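Local coordinates for protein fructose transport system repressor FruR (Pseudomonas putida, PDB 3O74) that regulates transcription as a repressor or activator and has fructose 1-phosphate as its preferred effector, at the interface of chains A and B. Numbering follows the deposited sequence. Chains: chain A/B, Fructose transport system repressor FruR.

Contact 1: the interface of chains A and B. Residues chain A 38-39, 49-50, 53; chain B 25, 29, 34-36.
A:Ser39 closes strand 34-39 in an extended conformation that presents its backbone N and O to B:Glu25 and B:Arg29, which stand one turn apart on helix 15-30 of the partner. The setting is the LacI-family effector-binding core, related in fold to periplasmic sugar-binding proteins, and it illustrates how a strand end can be read by side chains through its main chain. The carboxylate oxygen OE2 of B:Glu25 accepts from N of A:Ser39 at 2.9 Å, a nearly straight bond (169° at the hydrogen). That oxygen is met on its syn side, with the N-H somewhat tilted from the carboxylate plane. B:Arg29 bends its chain to bring NH2 within 2.9 Å of O of A:Ser39, but the angle is poor and the bond weak. Within chain B the guanidinium NH2 and OE2 of B:Glu25 form a loose salt bridge of 4.0 Å, which may help hold the carboxylate beside the strand end.

Beyond this polar cluster, B:Gln34 folds over helix 44-56 of chain A. A bend at its second torsion (chi2 -69°) turns the amide toward A:Gln49 while CB and CG lie against the methyls of A:Leu53; CB is 3.6 Å from CD2 of that leucine. Side chains B:Gln34 and A:Gln49 cross with amide planes 87° apart. As modelled, their OE1 atoms face each other at 2.9 Å, an acceptor-acceptor clash, so these amide orientations are doubtful; turning either amide over would supply an N-H and could make a hydrogen bond. A:Leu50 runs at a slant to B:Gln34, its CD2 methyl beside that amide; which amide atom faces it depends on the doubtful orientation. Further along, A:Leu53 and B:Leu36 meet tip to tip, CD2 to CD2, at 3.4 Å, tighter than usual methyl packing. A:Ala38 adds its small CB beside O of B:Leu35, 3.9 Å away.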
# COMPACT_ATOMS: atom_id res chain seq x y z
N ALA A 38 3.59 -12.03 5.21
CA ALA A 38 2.78 -11.99 6.42
C ALA A 38 3.10 -10.73 7.22
O ALA A 38 4.21 -10.18 7.11
CB ALA A 38 3.02 -13.23 7.27
N SER A 39 2.14 -10.26 8.01
CA SER A 39 2.32 -9.03 8.77
C SER A 39 2.24 -9.26 10.28
O SER A 39 1.41 -10.02 10.76
CB SER A 39 1.29 -7.98 8.36
OG SER A 39 1.22 -6.95 9.33
N GLN A 49 4.40 -15.90 16.38
CA GLN A 49 3.49 -16.87 15.79
C GLN A 49 3.83 -17.08 14.32
O GLN A 49 3.76 -18.20 13.81
CB GLN A 49 2.04 -16.41 15.94
CG GLN A 49 1.59 -16.21 17.39
CD GLN A 49 0.24 -15.53 17.49
OE1 GLN A 49 -0.57 -15.59 16.56
NE2 GLN A 49 -0.01 -14.89 18.62
N LEU A 50 4.19 -15.99 13.64
CA LEU A 50 4.55 -16.05 12.22
C LEU A 50 5.85 -16.82 12.01
O LEU A 50 6.05 -17.43 10.96
CB LEU A 50 4.67 -14.65 11.63
CG LEU A 50 3.34 -13.92 11.43
CD1 LEU A 50 3.58 -12.49 10.97
CD2 LEU A 50 2.45 -14.67 10.45
N LEU A 53 5.23 -20.29 11.45
CA LEU A 53 4.59 -20.50 10.15
C LEU A 53 5.60 -20.81 9.06
O LEU A 53 5.52 -21.85 8.41
CB LEU A 53 3.77 -19.27 9.76
CG LEU A 53 2.49 -19.53 8.99
CD1 LEU A 53 1.57 -20.41 9.81
CD2 LEU A 53 1.80 -18.21 8.65
N GLU B 25 -6.11 -10.13 8.19
CA GLU B 25 -5.09 -10.73 9.04
C GLU B 25 -5.41 -10.53 10.52
O GLU B 25 -5.21 -11.44 11.34
CB GLU B 25 -3.69 -10.20 8.70
CG GLU B 25 -2.56 -11.07 9.24
CD GLU B 25 -1.23 -10.82 8.55
OE1 GLU B 25 -1.05 -9.73 7.97
OE2 GLU B 25 -0.36 -11.72 8.59
N ARG B 29 -6.41 -13.54 13.04
CA ARG B 29 -5.57 -13.75 14.21
C ARG B 29 -6.40 -13.94 15.48
O ARG B 29 -6.11 -14.81 16.30
CB ARG B 29 -4.59 -12.59 14.38
CG ARG B 29 -3.64 -12.74 15.56
CD ARG B 29 -2.59 -11.65 15.58
NE ARG B 29 -1.65 -11.76 14.46
CZ ARG B 29 -1.53 -10.85 13.49
NH1 ARG B 29 -2.28 -9.76 13.50
NH2 ARG B 29 -0.65 -11.04 12.51
N GLN B 34 -3.62 -17.79 10.87
CA GLN B 34 -2.62 -16.90 10.28
C GLN B 34 -2.96 -16.66 8.81
O GLN B 34 -3.51 -17.52 8.15
CB GLN B 34 -1.22 -17.52 10.40
CG GLN B 34 -0.83 -17.94 11.81
CD GLN B 34 -0.63 -16.76 12.75
OE1 GLN B 34 -0.99 -16.81 13.92
NE2 GLN B 34 -0.05 -15.68 12.22
N LEU B 35 -2.64 -15.47 8.32
CA LEU B 35 -2.89 -15.15 6.92
C LEU B 35 -1.59 -15.10 6.11
O LEU B 35 -0.65 -14.42 6.49
CB LEU B 35 -3.63 -13.81 6.80
CG LEU B 35 -4.08 -13.40 5.40
CD1 LEU B 35 -5.24 -14.27 4.92
CD2 LEU B 35 -4.48 -11.93 5.35
N LEU B 36 -1.56 -15.83 5.00
CA LEU B 36 -0.44 -15.74 4.07
C LEU B 36 -0.90 -15.02 2.81
O LEU B 36 -1.90 -15.39 2.19
CB LEU B 36 0.11 -17.12 3.73
CG LEU B 36 0.74 -17.90 4.89
CD1 LEU B 36 1.11 -19.30 4.44
CD2 LEU B 36 1.96 -17.16 5.43

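Contact 2: the interface of chains A and B. Residues chain A 21-22, 25-26, 29, 37; chain B 12, 39, 41.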
# COMPACT_ATOMS: atom_id res chain seq x y z
N ALA A 21 8.14 -5.39 -0.79
CA ALA A 21 7.52 -6.71 -0.93
C ALA A 21 7.21 -6.99 -2.39
O ALA A 21 7.48 -8.07 -2.91
CB ALA A 21 6.27 -6.81 -0.08
N LYS A 22 6.63 -6.03 -3.07
CA LYS A 22 6.31 -6.13 -4.46
C LYS A 22 7.54 -6.37 -5.32
O LYS A 22 7.55 -7.18 -6.18
CB LYS A 22 5.56 -4.90 -4.94
CG LYS A 22 5.22 -4.92 -6.40
CD LYS A 22 4.10 -3.98 -6.72
CE LYS A 22 3.49 -4.19 -8.07
NZ LYS A 22 2.74 -3.02 -8.58
N GLU A 25 8.83 -9.89 -4.58
CA GLU A 25 7.98 -10.86 -5.26
C GLU A 25 8.38 -10.98 -6.72
O GLU A 25 8.61 -12.08 -7.22
CB GLU A 25 6.51 -10.46 -5.12
CG GLU A 25 5.59 -11.08 -6.15
CD GLU A 25 4.76 -10.03 -6.87
OE1 GLU A 25 4.19 -10.35 -7.94
OE2 GLU A 25 4.70 -8.88 -6.39
N GLN A 26 8.47 -9.85 -7.39
CA GLN A 26 8.84 -9.77 -8.79
C GLN A 26 10.23 -10.35 -9.04
O GLN A 26 10.39 -11.08 -9.92
CB GLN A 26 8.68 -8.36 -9.35
CG GLN A 26 7.25 -7.89 -9.51
CD GLN A 26 7.11 -6.41 -9.95
OE1 GLN A 26 8.05 -5.67 -9.92
NE2 GLN A 26 5.93 -6.03 -10.36
N ARG A 29 10.26 -14.27 -8.42
CA ARG A 29 9.58 -14.99 -9.49
C ARG A 29 10.52 -15.25 -10.67
O ARG A 29 10.49 -16.32 -11.27
CB ARG A 29 8.34 -14.22 -9.95
CG ARG A 29 7.48 -14.95 -10.96
CD ARG A 29 6.17 -14.21 -11.23
NE ARG A 29 5.29 -14.18 -10.06
CZ ARG A 29 4.73 -13.07 -9.58
NH1 ARG A 29 4.95 -11.90 -10.16
NH2 ARG A 29 3.95 -13.14 -8.51
N ILE A 37 3.90 -13.57 2.01
CA ILE A 37 4.02 -12.39 2.85
C ILE A 37 3.10 -12.47 4.06
O ILE A 37 1.95 -12.89 3.95
CB ILE A 37 3.66 -11.14 2.04
CG1 ILE A 37 4.59 -10.99 0.84
CG2 ILE A 37 3.70 -9.90 2.92
CD1 ILE A 37 4.01 -10.13 -0.27
N LEU B 12 0.11 -5.52 -4.59
CA LEU B 12 0.49 -5.17 -3.23
C LEU B 12 0.50 -3.67 -3.00
O LEU B 12 0.34 -3.20 -1.87
CB LEU B 12 1.87 -5.75 -2.91
CG LEU B 12 1.94 -7.27 -2.79
CD1 LEU B 12 3.38 -7.75 -2.84
CD2 LEU B 12 1.26 -7.71 -1.50
N SER B 39 0.93 -12.12 -4.24
CA SER B 39 0.48 -11.21 -5.29
C SER B 39 0.66 -11.81 -6.68
O SER B 39 1.74 -12.31 -7.02
CB SER B 39 1.22 -9.87 -5.20
OG SER B 39 0.94 -9.08 -6.33
N ASP B 41 0.17 -9.98 -9.35
CA ASP B 41 0.52 -8.86 -10.22
C ASP B 41 -0.46 -8.76 -11.39
O ASP B 41 -0.12 -8.26 -12.46
CB ASP B 41 1.95 -9.02 -10.74
CG ASP B 41 2.79 -7.79 -10.51
OD1 ASP B 41 2.73 -6.87 -11.36
OD2 ASP B 41 3.50 -7.73 -9.49
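In A:Arg29 an extended start, with CG anti to the backbone N, is followed by a bend at chi3 (-66°) that turns the guanidinium alongside the helix, toward A:Glu25 one turn earlier and across to B:Ser39; A:Glu25 bends at chi2 (-127°) to meet it. NH2 of A:Arg29 donates to the carbonyl O of B:Ser39 at 2.8 Å, almost in line with the carbonyl bond (163°), with that oxygen a little off the guanidinium plane. End-on, NH1 and NH2 both grip OE1 of A:Glu25, at 2.8 and 2.9 Å respectively, from the side away from the other carboxylate oxygen. This salt bridge probably helps to fix the rotation of both groups.

B:Asp41 crosses A:Gln26 at about a right angle and takes a hydrogen bond from the amide NE2, 3.1 Å long, on the syn side of OD2 but well out of the carboxylate plane, the two flat groups being turned against each other. The same OD2 lies 3.1 Å from OE1 of A:Glu25. Two carboxylates this near may repel or share a proton, and A:Arg29 and, more distantly, A:Lys22 may offset some of this repulsion. Backbone N of B:Asp41 bonds to OG of B:Ser39, tying the loop to the strand end.

Alongside, B:Leu12 points CD1 tip to tip at CD1 of A:Ile37, 3.6 Å away, and against the backbone of A:Lys22. The site thus joins helix 15-30 and strand 34-39 of chain A to the loop after strand 4-9, the end of strand 34-39 and the loop that follows it in chain B.

Contact 1 and contact 2 lie about 16 Å apart, between the centres of their C-alpha atoms, on one two-fold symmetric face. Helix 15-30 and strand 34-39 serve in both with the chains exchanged: B:Glu25 and B:Arg29 face A:Ser39 in contact 1, A:Glu25 and A:Arg29 face B:Ser39 in contact 2. The twins are not identical, since the arginine-glutamate pair is looser in contact 1. Around this repeated core, contact 1 extends to helix 44-56 and contact 2 to the loops holding B:Leu12 and B:Asp41. Such pairing fits a LacI-family dimer, though the crystal alone does not prove the state in solution.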